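Local coordinates for beta-n-acetylhexosaminidase (Streptococcus pneumoniae, PDB 4AZH), which probably removes terminal N-acetyl-beta-D-glucosamine residues from glycans as a family 20 glycoside hydrolase, and is bound here by a sugar-mimicking lactone oxime, at residues A18-F23 with S328-R333; P119-A124 with T182-N187; R53-D58 with G165-F170; I177-T182 with M226-G231. One frame throughout, in Å; residues are numbered along the deposited sequence.

In the fold
Contacts 1, 2 and 4 surround the bound lactone oxime at one end of the family 20 TIM barrel, whereas contact 3 lies on the barrel's outer side. Contact 4 pairs two barrel strands and supplies Phe228; its centre is about 12 Å from that of contact 2, with which it shares Thr182. Contact 1, whose centre is about 15 Å from that of contact 2, supplies Arg20, Trp330 and Asp332. Trp330 and Phe228 touch each other, joining contacts 1 and 4. Contact 3 has its centre about 20 Å from that of contact 1, yet Arg53 reaches the backbone of Gly19 and Arg20, and Met168 packs on Phe178 of contact 4.

Contact 1 (A18-F23 with S328-R333); sequences AGRKYF and SIWADR. With LOG (N-acetylglucosaminono-1,5-lactone (Z)-oxime), chain E.
Arg20 and Ala331 face each other with their CA atoms 6.0 Å apart, where the loop after the TIM-barrel strand 11-17 passes the end of strand 322-330. The strand stops at Trp330, and the loop that follows carries Asp332 to the mouth of the barrel, where the sugar-like ligand sits. Arg20 suits its place because its long chain is extended from CG to NE and reaches past Ala331, with CD 3.3 Å from Ala331 O, to the ligand hydroxyls. Its NH2 gives LOG O3 a hydrogen bond of 2.7 Å, while NH1 makes weak bonds to O3 and O4. Asp332 OD1 lies above one face of the guanidinium, 3.5 Å from Arg20 NH1, in a purely electrostatic salt bridge, since the oxygen is not in line with any N-H bond. Asp17 is a second-shell anchor: its OD2 pairs with Arg20 NH1 and also accepts from Ala331 N, while Asp50 pairs with Arg20 NE. Trp330 presents its broad indole face to the ligand ring, with LOG C5 3.7 Å above the plane toward its rim. Small Ala331 lets Lys21 come close, CB to CB 3.7 Å, before the lysine turns away to the carbonyls of Pro334 and Ala336. The carboxylate of Asp332 uses both oxygens on the ligand, OD1 accepting from LOG O4 and OD2 from LOG O6, each at 2.6 Å.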
# COMPACT_ATOMS: atom_id res chain seq x y z
N ALA A 18 -3.08 -7.29 3.69
CA ALA A 18 -4.13 -8.27 3.35
C ALA A 18 -3.50 -9.40 2.59
O ALA A 18 -4.15 -10.07 1.82
CB ALA A 18 -5.25 -7.63 2.53
N GLY A 19 -2.20 -9.57 2.79
CA GLY A 19 -1.45 -10.65 2.18
C GLY A 19 -1.30 -11.77 3.19
O GLY A 19 -1.56 -12.93 2.88
N ARG A 20 -0.86 -11.45 4.39
CA ARG A 20 -0.72 -12.49 5.39
C ARG A 20 -2.11 -12.96 5.85
O ARG A 20 -2.31 -14.16 6.10
CB ARG A 20 0.13 -12.03 6.58
CG ARG A 20 1.60 -11.73 6.29
CD ARG A 20 2.36 -11.39 7.57
NE ARG A 20 3.83 -11.27 7.43
CZ ARG A 20 4.48 -10.12 7.33
NH1 ARG A 20 3.80 -8.96 7.28
NH2 ARG A 20 5.80 -10.11 7.24
N LYS A 21 -3.06 -12.02 5.90
CA LYS A 21 -4.35 -12.22 6.54
C LYS A 21 -5.48 -11.79 5.60
O LYS A 21 -5.31 -10.83 4.84
CB LYS A 21 -4.39 -11.41 7.85
CG LYS A 21 -5.68 -11.55 8.64
CD LYS A 21 -5.62 -10.89 10.01
CE LYS A 21 -6.98 -11.04 10.70
NZ LYS A 21 -7.12 -12.37 11.33
N TYR A 22 -6.62 -12.49 5.64
CA TYR A 22 -7.75 -12.19 4.77
C TYR A 22 -8.61 -11.04 5.33
O TYR A 22 -8.86 -10.96 6.56
CB TYR A 22 -8.56 -13.46 4.50
CG TYR A 22 -9.79 -13.25 3.64
CD1 TYR A 22 -11.01 -12.88 4.20
CD2 TYR A 22 -9.73 -13.37 2.26
CE1 TYR A 22 -12.13 -12.63 3.42
CE2 TYR A 22 -10.83 -13.15 1.46
CZ TYR A 22 -12.04 -12.78 2.04
OH TYR A 22 -13.16 -12.54 1.24
N PHE A 23 -9.05 -10.15 4.45
CA PHE A 23 -10.00 -9.09 4.79
C PHE A 23 -11.14 -9.17 3.79
O PHE A 23 -10.88 -9.35 2.60
CB PHE A 23 -9.38 -7.69 4.69
CG PHE A 23 -8.40 -7.37 5.78
CD1 PHE A 23 -7.13 -7.93 5.78
CD2 PHE A 23 -8.75 -6.51 6.79
CE1 PHE A 23 -6.22 -7.64 6.79
CE2 PHE A 23 -7.84 -6.20 7.80
CZ PHE A 23 -6.58 -6.76 7.80
N SER A 328 1.28 2.02 8.71
CA SER A 328 1.17 0.62 8.27
C SER A 328 0.63 -0.35 9.32
O SER A 328 1.11 -0.37 10.47
CB SER A 328 2.51 0.13 7.72
OG SER A 328 3.04 1.08 6.79
N ILE A 329 -0.37 -1.13 8.92
CA ILE A 329 -0.91 -2.19 9.76
C ILE A 329 -0.46 -3.53 9.21
O ILE A 329 -0.68 -3.83 8.04
CB ILE A 329 -2.46 -2.18 9.81
CG1 ILE A 329 -3.01 -0.77 10.05
CG2 ILE A 329 -2.94 -3.19 10.85
CD1 ILE A 329 -2.51 -0.09 11.32
N TRP A 330 0.20 -4.32 10.05
CA TRP A 330 0.76 -5.57 9.61
C TRP A 330 0.12 -6.70 10.34
O TRP A 330 -0.39 -6.52 11.44
CB TRP A 330 2.24 -5.58 9.87
CG TRP A 330 2.99 -4.50 9.13
CD1 TRP A 330 3.46 -3.29 9.65
CD2 TRP A 330 3.40 -4.51 7.72
NE1 TRP A 330 4.12 -2.57 8.67
CE2 TRP A 330 4.11 -3.25 7.49
CE3 TRP A 330 3.24 -5.38 6.66
CZ2 TRP A 330 4.63 -2.91 6.26
CZ3 TRP A 330 3.77 -5.04 5.42
CH2 TRP A 330 4.45 -3.82 5.22
N ALA A 331 0.20 -7.90 9.76
CA ALA A 331 -0.44 -9.07 10.33
C ALA A 331 0.52 -10.26 10.50
O ALA A 331 0.24 -11.37 10.06
CB ALA A 331 -1.65 -9.45 9.48
N ASP A 332 1.65 -9.99 11.15
CA ASP A 332 2.79 -10.97 11.27
C ASP A 332 2.32 -12.30 11.85
O ASP A 332 2.82 -13.36 11.48
CB ASP A 332 3.92 -10.41 12.12
CG ASP A 332 4.58 -9.18 11.49
OD1 ASP A 332 3.88 -8.43 10.77
OD2 ASP A 332 5.80 -8.98 11.71
N ARG A 333 1.35 -12.20 12.75
CA ARG A 333 0.67 -13.36 13.30
C ARG A 333 -0.75 -13.23 12.77
O ARG A 333 -1.57 -12.58 13.41
CB ARG A 333 0.66 -13.27 14.83
CG ARG A 333 2.04 -13.38 15.47
CD ARG A 333 2.01 -13.09 16.97
NE ARG A 333 2.53 -11.77 17.29
CZ ARG A 333 1.79 -10.69 17.54
NH1 ARG A 333 0.46 -10.74 17.52
NH2 ARG A 333 2.39 -9.55 17.82
C2 LOG E . 8.23 -6.26 7.24
C3 LOG E . 6.73 -6.53 7.28
C4 LOG E . 6.34 -6.82 8.71
C5 LOG E . 6.63 -5.56 9.52
C6 LOG E . 6.05 -5.72 10.94
C7 LOG E . 8.32 -4.09 6.03
C8 LOG E . 8.57 -3.37 4.71
N2 LOG E . 8.54 -5.44 6.04
O1 LOG E . 10.44 -4.61 9.41
O3 LOG E . 6.34 -7.64 6.36
O4 LOG E . 4.96 -7.07 8.79
O5 LOG E . 8.00 -5.36 9.57
O6 LOG E . 6.80 -6.63 11.70
C1 LOG E . 8.71 -5.58 8.41
O7 LOG E . 7.99 -3.43 7.02
N1 LOG E . 9.96 -5.24 8.33

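Contact 2 (P119-A124 with T182-N187). With LOG (N-acetylglucosaminono-1,5-lactone (Z)-oxime), chain E; EDO (1,2-ethanediol), chain G; EDO (1,2-ethanediol), chain F.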
# COMPACT_ATOMS: atom_id res chain seq x y z
N PRO A 119 11.09 -10.57 -4.40
CA PRO A 119 11.31 -12.02 -4.33
C PRO A 119 11.18 -12.60 -2.93
O PRO A 119 11.26 -13.81 -2.79
CB PRO A 119 12.76 -12.17 -4.85
CG PRO A 119 13.42 -10.90 -4.46
CD PRO A 119 12.36 -9.83 -4.50
N GLY A 120 11.05 -11.76 -1.89
CA GLY A 120 10.79 -12.25 -0.54
C GLY A 120 9.30 -12.24 -0.26
O GLY A 120 8.50 -11.97 -1.14
N HIS A 121 8.91 -12.55 0.96
CA HIS A 121 7.49 -12.59 1.35
C HIS A 121 6.57 -13.22 0.32
O HIS A 121 5.51 -12.66 -0.01
CB HIS A 121 7.01 -11.20 1.75
CG HIS A 121 7.60 -10.70 3.05
ND1 HIS A 121 8.68 -9.88 3.10
CD2 HIS A 121 7.23 -10.97 4.38
CE1 HIS A 121 8.96 -9.61 4.38
NE2 HIS A 121 8.08 -10.28 5.17
N MET A 122 6.96 -14.39 -0.20
CA MET A 122 6.15 -15.06 -1.25
C MET A 122 5.96 -16.56 -1.01
O MET A 122 5.99 -17.37 -1.94
CB MET A 122 6.74 -14.78 -2.64
CG MET A 122 8.19 -15.23 -2.82
SD MET A 122 8.91 -14.96 -4.47
CE MET A 122 8.09 -16.21 -5.47
N ASP A 123 5.76 -16.94 0.26
CA ASP A 123 5.54 -18.31 0.68
C ASP A 123 4.54 -19.03 -0.25
O ASP A 123 4.80 -20.14 -0.75
CB ASP A 123 4.99 -18.33 2.11
CG ASP A 123 5.89 -17.59 3.10
OD1 ASP A 123 6.57 -16.58 2.74
OD2 ASP A 123 5.90 -18.02 4.27
N ALA A 124 3.40 -18.37 -0.46
CA ALA A 124 2.29 -18.93 -1.18
C ALA A 124 2.64 -19.17 -2.64
O ALA A 124 2.25 -20.18 -3.19
CB ALA A 124 1.08 -18.01 -1.06
N THR A 182 10.00 -6.14 -2.55
CA THR A 182 11.39 -6.56 -2.51
C THR A 182 12.07 -6.49 -1.15
O THR A 182 13.31 -6.58 -1.09
CB THR A 182 12.30 -5.90 -3.59
OG1 THR A 182 12.62 -4.56 -3.19
CG2 THR A 182 11.63 -5.91 -4.98
N ASP A 183 11.29 -6.33 -0.07
CA ASP A 183 11.86 -6.43 1.27
C ASP A 183 12.24 -7.88 1.70
O ASP A 183 11.64 -8.85 1.26
CB ASP A 183 10.92 -5.77 2.32
CG ASP A 183 9.54 -6.43 2.40
OD1 ASP A 183 8.92 -6.73 1.35
OD2 ASP A 183 9.05 -6.65 3.54
N GLU A 184 13.24 -7.97 2.58
CA GLU A 184 13.63 -9.20 3.29
C GLU A 184 14.04 -10.37 2.36
O GLU A 184 13.24 -11.28 2.10
CB GLU A 184 12.54 -9.61 4.31
CG GLU A 184 12.23 -8.54 5.39
CD GLU A 184 11.26 -8.99 6.50
OE1 GLU A 184 11.54 -10.02 7.16
OE2 GLU A 184 10.24 -8.31 6.73
N TYR A 185 15.28 -10.36 1.87
CA TYR A 185 15.72 -11.46 1.02
C TYR A 185 16.16 -12.69 1.83
O TYR A 185 17.21 -12.69 2.45
CB TYR A 185 16.84 -11.06 0.02
CG TYR A 185 16.96 -12.16 -1.02
CD1 TYR A 185 17.75 -13.28 -0.78
CD2 TYR A 185 16.22 -12.12 -2.21
CE1 TYR A 185 17.80 -14.32 -1.68
CE2 TYR A 185 16.28 -13.16 -3.14
CZ TYR A 185 17.07 -14.27 -2.86
OH TYR A 185 17.15 -15.33 -3.75
N ALA A 186 15.38 -13.76 1.79
CA ALA A 186 15.66 -14.99 2.53
C ALA A 186 16.11 -14.76 3.97
O ALA A 186 17.08 -15.38 4.43
CB ALA A 186 16.65 -15.89 1.77
N ASN A 187 15.42 -13.89 4.69
CA ASN A 187 15.82 -13.67 6.08
C ASN A 187 15.70 -14.92 6.97
O ASN A 187 16.52 -15.12 7.89
CB ASN A 187 15.10 -12.46 6.70
CG ASN A 187 15.79 -11.13 6.38
OD1 ASN A 187 15.19 -10.06 6.58
ND2 ASN A 187 17.06 -11.17 5.90
C2 LOG E . 8.23 -6.26 7.24
C3 LOG E . 6.73 -6.53 7.28
C4 LOG E . 6.34 -6.82 8.71
C5 LOG E . 6.63 -5.56 9.52
C6 LOG E . 6.05 -5.72 10.94
C7 LOG E . 8.32 -4.09 6.03
C8 LOG E . 8.57 -3.37 4.71
N2 LOG E . 8.54 -5.44 6.04
O1 LOG E . 10.44 -4.61 9.41
O3 LOG E . 6.34 -7.64 6.36
O4 LOG E . 4.96 -7.07 8.79
O5 LOG E . 8.00 -5.36 9.57
O6 LOG E . 6.80 -6.63 11.70
C1 LOG E . 8.71 -5.58 8.41
O7 LOG E . 7.99 -3.43 7.02
N1 LOG E . 9.96 -5.24 8.33
C1 EDO G . 9.45 -11.52 10.12
O1 EDO G . 10.23 -11.95 9.01
C2 EDO G . 8.39 -10.60 9.53
O2 EDO G . 9.04 -9.67 8.65
C1 EDO F . 20.38 -18.10 -4.51
O1 EDO F . 19.40 -17.05 -4.64
C2 EDO F . 20.31 -18.72 -3.13
O2 EDO F . 19.58 -19.94 -3.20
O HOH W 1 10.24 -9.29 -0.97
O HOH W 2 11.06 -12.61 3.03
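The imidazole of His121 turns its edge to Glu184, whose OE2 lies near the ring plane, as does O2 of an ethanediol probably left from crystallisation, while water 2 sits over one face, offset toward the rim. The two carboxylates meet this ring differently: that of Asp183 is nearly parallel to it, 12° between planes, whereas that of Glu184 stands almost upright against it at 84°. Both loops follow neighbouring parallel strands of the TIM barrel, 111-118 and 177-181, and meet at the ligand pocket. The adjacent Asp183-Glu184 pair is consistent with the Asp-Glu motif of family 20, in which the aspartate orients the substrate's acetamido group and the glutamate is the general acid. Asp183 OD2 accepts from LOG N2 at 2.8 Å with a nearly straight N-H approach of 161°, and Asn117 ND2 donates to OD1, so the carboxylate is held at both oxygens, which limits its rotation. Beneath these polar ends the backbones run close. A side chain on Gly120 would run into the carbonyl oxygens of Asp183 and Glu184; its CA is 3.7 Å from Glu184 O. Pro119, after a cis peptide bond, points its compact puckered ring at the edge of Tyr185, Pro119 CG lying 3.8 Å from Tyr185 CD2. Phe207 of helix 204-220 touches both Pro119 and Thr182. Water links the two backbones: water 2 accepts from His121 N at 3.0 Å and donates to Glu184 O at 2.7 Å.

Contact 3 (R53-D58 with G165-F170); sequences RFLLDD and GKYMDF
Tyr167 reaches from its helix to the backbone of Phe54, its OH donating a hydrogen bond to Phe54 O. The carbonyl oxygen lies at the edge of the phenol ring, near its plane, and the bond gives the buried hydroxyl a partner. A tyrosine suits this place because the ring that carries the hydroxyl also packs: its CE1 is 3.4 Å from Phe54 CD2, the two side chains running in opposite directions with their ring planes oblique, 39° apart. Phe54 holds CG anti to its backbone N (chi1 179°), which sends the ring toward the helix. There its edge points at the face of Phe170 in an offset edge-to-face pair, Phe54 CZ lying 3.7 Å from Phe170 CE2. Branched Leu56 spreads its methyls over the helix: CD2 rests 3.7 Å from Phe170 CB and beside the Tyr167 ring, and CD1 lies 3.9 Å from Lys166 CB. Farther out, helix 95-107 closes the cluster, Val98 against Phe54 and Gln95 against both Leu56 and Phe170. Lys174 adds a cation-pi contact to Phe170. The whole is an aromatic cluster on the outside of a beta-alpha barrel, where helix 154-171, leading into barrel strand 177-181, packs against an excursion from the loop after strand 42-46.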
# COMPACT_ATOMS: atom_id res chain seq x y z
N ARG A 53 -3.50 -13.39 -1.89
CA ARG A 53 -4.90 -13.25 -1.52
C ARG A 53 -5.72 -12.50 -2.57
O ARG A 53 -6.69 -11.80 -2.27
CB ARG A 53 -4.99 -12.64 -0.11
CG ARG A 53 -4.40 -13.58 0.96
CD ARG A 53 -4.88 -13.36 2.38
NE ARG A 53 -4.20 -14.28 3.31
CZ ARG A 53 -4.62 -15.52 3.59
NH1 ARG A 53 -5.71 -16.01 3.03
NH2 ARG A 53 -3.93 -16.29 4.45
N PHE A 54 -5.34 -12.68 -3.83
CA PHE A 54 -6.04 -12.07 -4.93
C PHE A 54 -5.94 -12.97 -6.14
O PHE A 54 -4.85 -13.30 -6.57
CB PHE A 54 -5.46 -10.66 -5.21
CG PHE A 54 -6.09 -9.93 -6.37
CD1 PHE A 54 -7.46 -10.04 -6.64
CD2 PHE A 54 -5.32 -9.08 -7.17
CE1 PHE A 54 -8.04 -9.34 -7.71
CE2 PHE A 54 -5.88 -8.39 -8.26
CZ PHE A 54 -7.24 -8.51 -8.52
N LEU A 55 -7.08 -13.35 -6.69
CA LEU A 55 -7.10 -14.09 -7.96
C LEU A 55 -7.86 -13.34 -9.04
O LEU A 55 -8.99 -12.91 -8.81
CB LEU A 55 -7.74 -15.48 -7.79
CG LEU A 55 -7.09 -16.44 -6.80
CD1 LEU A 55 -7.92 -17.72 -6.64
CD2 LEU A 55 -5.66 -16.71 -7.25
N LEU A 56 -7.23 -13.17 -10.20
CA LEU A 56 -7.90 -12.62 -11.39
C LEU A 56 -8.84 -13.66 -11.99
O LEU A 56 -8.64 -14.89 -11.81
CB LEU A 56 -6.85 -12.19 -12.43
CG LEU A 56 -5.69 -11.30 -11.93
CD1 LEU A 56 -4.53 -11.18 -12.91
CD2 LEU A 56 -6.16 -9.91 -11.51
N ASP A 57 -9.85 -13.21 -12.70
CA ASP A 57 -10.73 -14.14 -13.42
C ASP A 57 -9.95 -15.09 -14.33
O ASP A 57 -10.21 -16.29 -14.30
CB ASP A 57 -11.84 -13.38 -14.16
CG ASP A 57 -12.78 -12.63 -13.20
OD1 ASP A 57 -12.82 -12.98 -12.00
OD2 ASP A 57 -13.46 -11.67 -13.62
N ASP A 58 -8.99 -14.58 -15.09
CA ASP A 58 -8.15 -15.43 -15.94
C ASP A 58 -6.71 -15.43 -15.43
O ASP A 58 -6.00 -14.39 -15.51
CB ASP A 58 -8.18 -14.98 -17.42
CG ASP A 58 -7.20 -15.78 -18.29
OD1 ASP A 58 -6.90 -16.94 -17.97
OD2 ASP A 58 -6.73 -15.27 -19.33
N GLY A 165 3.32 -9.51 -14.07
CA GLY A 165 2.75 -8.99 -15.33
C GLY A 165 1.23 -9.04 -15.42
O GLY A 165 0.60 -8.03 -15.69
N LYS A 166 0.64 -10.20 -15.20
CA LYS A 166 -0.82 -10.31 -15.30
C LYS A 166 -1.45 -9.43 -14.23
O LYS A 166 -2.38 -8.69 -14.54
CB LYS A 166 -1.35 -11.74 -15.13
CG LYS A 166 -0.80 -12.74 -16.12
CD LYS A 166 -1.08 -12.36 -17.56
CE LYS A 166 -2.36 -13.01 -18.09
NZ LYS A 166 -2.49 -12.69 -19.54
N TYR A 167 -0.95 -9.51 -12.99
CA TYR A 167 -1.43 -8.58 -11.94
C TYR A 167 -1.29 -7.11 -12.41
O TYR A 167 -2.26 -6.37 -12.33
CB TYR A 167 -0.81 -8.82 -10.56
CG TYR A 167 -1.34 -10.06 -9.82
CD1 TYR A 167 -2.65 -10.11 -9.32
CD2 TYR A 167 -0.50 -11.14 -9.58
CE1 TYR A 167 -3.11 -11.23 -8.64
CE2 TYR A 167 -0.95 -12.28 -8.90
CZ TYR A 167 -2.25 -12.32 -8.43
OH TYR A 167 -2.69 -13.45 -7.78
N MET A 168 -0.12 -6.73 -12.92
CA MET A 168 0.09 -5.35 -13.38
C MET A 168 -0.84 -4.98 -14.55
O MET A 168 -1.26 -3.82 -14.66
CB MET A 168 1.56 -5.07 -13.78
CG MET A 168 2.58 -5.06 -12.63
SD MET A 168 4.18 -4.71 -13.40
CE MET A 168 5.30 -4.73 -11.99
N ASP A 169 -1.17 -5.96 -15.40
CA ASP A 169 -2.08 -5.72 -16.52
C ASP A 169 -3.43 -5.35 -15.98
O ASP A 169 -4.11 -4.47 -16.55
CB ASP A 169 -2.24 -6.96 -17.43
CG ASP A 169 -1.04 -7.19 -18.31
OD1 ASP A 169 -0.26 -6.23 -18.52
OD2 ASP A 169 -0.87 -8.35 -18.79
N PHE A 170 -3.85 -6.04 -14.92
CA PHE A 170 -5.12 -5.71 -14.32
C PHE A 170 -5.11 -4.29 -13.68
O PHE A 170 -6.08 -3.54 -13.81
CB PHE A 170 -5.50 -6.75 -13.27
CG PHE A 170 -6.65 -6.32 -12.40
CD1 PHE A 170 -7.96 -6.45 -12.84
CD2 PHE A 170 -6.42 -5.75 -11.16
CE1 PHE A 170 -9.02 -6.06 -12.05
CE2 PHE A 170 -7.47 -5.34 -10.36
CZ PHE A 170 -8.78 -5.48 -10.80

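Contact 4 (I177-T182 with M226-G231); sequences IFNFGT and MAFNDG. With LOG (N-acetylglucosaminono-1,5-lactone (Z)-oxime), chain E.
Strands 177-181 and 226-228 run parallel, their short axes 4.7 Å apart at closest and inclined by 31°. Met226 is the bridging residue opposite Asn179: its N donates to Phe178 O at 2.8 Å and its O accepts from Phe180 N at 3.0 Å. The next bond then skips a position, Phe228 N reaching Gly181 O at 2.9 Å, where regular parallel pairing would use the carbonyl of Phe180. The extra residue is accommodated by Gly181, whose positive phi of 86° suits glycine. Gly181 O is held twice, for Thr182 OG1 also donates to it. On the face shared by Asn179 and Met226, the extended methionine chain crosses the asparagine at a slant, Met226 CE lying 3.7 Å from Asn179 ND2. That nitrogen is hydrogen-bonded to His44 of another barrel strand, while OD1 accepts a weak hydrogen bond from Gly181 N. This is the TIM barrel's inner side. The two strands are joined by a beta-alpha-beta crossover, and helix 204-220 covers the outer side, packing Leu214 and Ala215 against Phe180. With CG tucked between the backbone N and carbonyl carbon (chi1 59°), the Phe180 ring turns over the other strand, so that Met226 O and the small Ala227 CB lie over one face, the methyl in a CH-pi contact 4.1 Å from the centroid. Past the strand end, water 3 ties Thr182 OG1 and Phe228 O to Gly231 N. Phe228 offers a flat apolar face to the ligand's acetamido methyl, LOG C8 lying 3.5 Å above the ring centre.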
# COMPACT_ATOMS: atom_id res chain seq x y z
N ILE A 177 -0.26 3.64 -9.00
CA ILE A 177 0.97 3.10 -8.41
C ILE A 177 0.88 1.57 -8.26
O ILE A 177 -0.20 1.04 -8.06
CB ILE A 177 1.23 3.72 -7.01
CG1 ILE A 177 1.39 5.25 -7.07
CG2 ILE A 177 2.45 3.10 -6.33
CD1 ILE A 177 1.50 5.92 -5.70
N PHE A 178 2.02 0.89 -8.36
CA PHE A 178 2.11 -0.55 -8.08
C PHE A 178 3.36 -0.80 -7.23
O PHE A 178 4.48 -0.46 -7.65
CB PHE A 178 2.17 -1.36 -9.39
CG PHE A 178 2.15 -2.86 -9.21
CD1 PHE A 178 3.30 -3.56 -8.88
CD2 PHE A 178 0.98 -3.56 -9.38
CE1 PHE A 178 3.29 -4.94 -8.73
CE2 PHE A 178 0.94 -4.96 -9.23
CZ PHE A 178 2.09 -5.65 -8.88
N ASN A 179 3.17 -1.37 -6.05
CA ASN A 179 4.27 -1.74 -5.14
C ASN A 179 4.70 -3.20 -5.33
O ASN A 179 3.96 -4.14 -4.99
CB ASN A 179 3.84 -1.48 -3.69
CG ASN A 179 4.96 -1.69 -2.69
OD1 ASN A 179 6.12 -1.98 -3.06
ND2 ASN A 179 4.65 -1.48 -1.40
N PHE A 180 5.92 -3.41 -5.84
CA PHE A 180 6.44 -4.77 -6.03
C PHE A 180 7.31 -5.28 -4.86
O PHE A 180 7.72 -6.45 -4.81
CB PHE A 180 7.10 -4.93 -7.39
CG PHE A 180 8.23 -3.99 -7.65
CD1 PHE A 180 9.52 -4.30 -7.25
CD2 PHE A 180 8.03 -2.82 -8.37
CE1 PHE A 180 10.61 -3.45 -7.50
CE2 PHE A 180 9.12 -1.97 -8.66
CZ PHE A 180 10.40 -2.29 -8.22
N GLY A 181 7.56 -4.39 -3.91
CA GLY A 181 8.04 -4.75 -2.58
C GLY A 181 9.55 -4.88 -2.49
O GLY A 181 10.26 -3.88 -2.40
N THR A 182 10.00 -6.14 -2.55
CA THR A 182 11.39 -6.56 -2.51
C THR A 182 12.07 -6.49 -1.15
O THR A 182 13.31 -6.58 -1.09
CB THR A 182 12.30 -5.90 -3.59
OG1 THR A 182 12.62 -4.56 -3.19
CG2 THR A 182 11.63 -5.91 -4.98
N MET A 226 6.67 1.26 -7.17
CA MET A 226 7.01 1.50 -5.78
C MET A 226 7.73 0.24 -5.29
O MET A 226 7.48 -0.86 -5.81
CB MET A 226 5.74 1.75 -4.99
CG MET A 226 5.88 2.03 -3.49
SD MET A 226 4.21 2.36 -2.85
CE MET A 226 4.36 2.21 -1.08
N ALA A 227 8.61 0.42 -4.30
CA ALA A 227 9.26 -0.72 -3.63
C ALA A 227 9.75 -0.26 -2.27
O ALA A 227 9.86 0.97 -2.03
CB ALA A 227 10.44 -1.26 -4.45
N PHE A 228 10.04 -1.20 -1.37
CA PHE A 228 10.58 -0.78 -0.10
C PHE A 228 12.05 -0.52 -0.25
O PHE A 228 12.67 -0.91 -1.25
CB PHE A 228 10.35 -1.79 1.00
CG PHE A 228 8.91 -2.10 1.26
CD1 PHE A 228 8.06 -1.16 1.83
CD2 PHE A 228 8.41 -3.36 0.96
CE1 PHE A 228 6.71 -1.47 2.10
CE2 PHE A 228 7.07 -3.67 1.23
CZ PHE A 228 6.22 -2.72 1.78
N ASN A 229 12.60 0.17 0.75
CA ASN A 229 13.97 0.66 0.68
C ASN A 229 15.03 -0.43 0.81
O ASN A 229 16.12 -0.28 0.26
CB ASN A 229 14.19 1.76 1.75
CG ASN A 229 14.06 1.24 3.15
OD1 ASN A 229 12.95 1.12 3.72
ND2 ASN A 229 15.20 0.93 3.75
N ASP A 230 14.70 -1.52 1.52
CA ASP A 230 15.72 -2.47 2.00
C ASP A 230 16.78 -2.82 0.95
O ASP A 230 17.97 -2.66 1.19
CB ASP A 230 15.10 -3.76 2.52
CG ASP A 230 13.90 -3.53 3.39
OD1 ASP A 230 13.04 -2.67 3.09
OD2 ASP A 230 13.77 -4.26 4.39
N GLY A 231 16.34 -3.27 -0.22
CA GLY A 231 17.25 -3.76 -1.24
C GLY A 231 18.11 -2.76 -2.01
O GLY A 231 19.08 -3.17 -2.64
C2 LOG E . 8.23 -6.26 7.24
C3 LOG E . 6.73 -6.53 7.28
C4 LOG E . 6.34 -6.82 8.71
C5 LOG E . 6.63 -5.56 9.52
C6 LOG E . 6.05 -5.72 10.94
C7 LOG E . 8.32 -4.09 6.03
C8 LOG E . 8.57 -3.37 4.71
N2 LOG E . 8.54 -5.44 6.04
O1 LOG E . 10.44 -4.61 9.41
O3 LOG E . 6.34 -7.64 6.36
O4 LOG E . 4.96 -7.07 8.79
O5 LOG E . 8.00 -5.36 9.57
O6 LOG E . 6.80 -6.63 11.70
C1 LOG E . 8.71 -5.58 8.41
O7 LOG E . 7.99 -3.43 7.02
N1 LOG E . 9.96 -5.24 8.33
O HOH W 3 13.69 -3.50 -0.84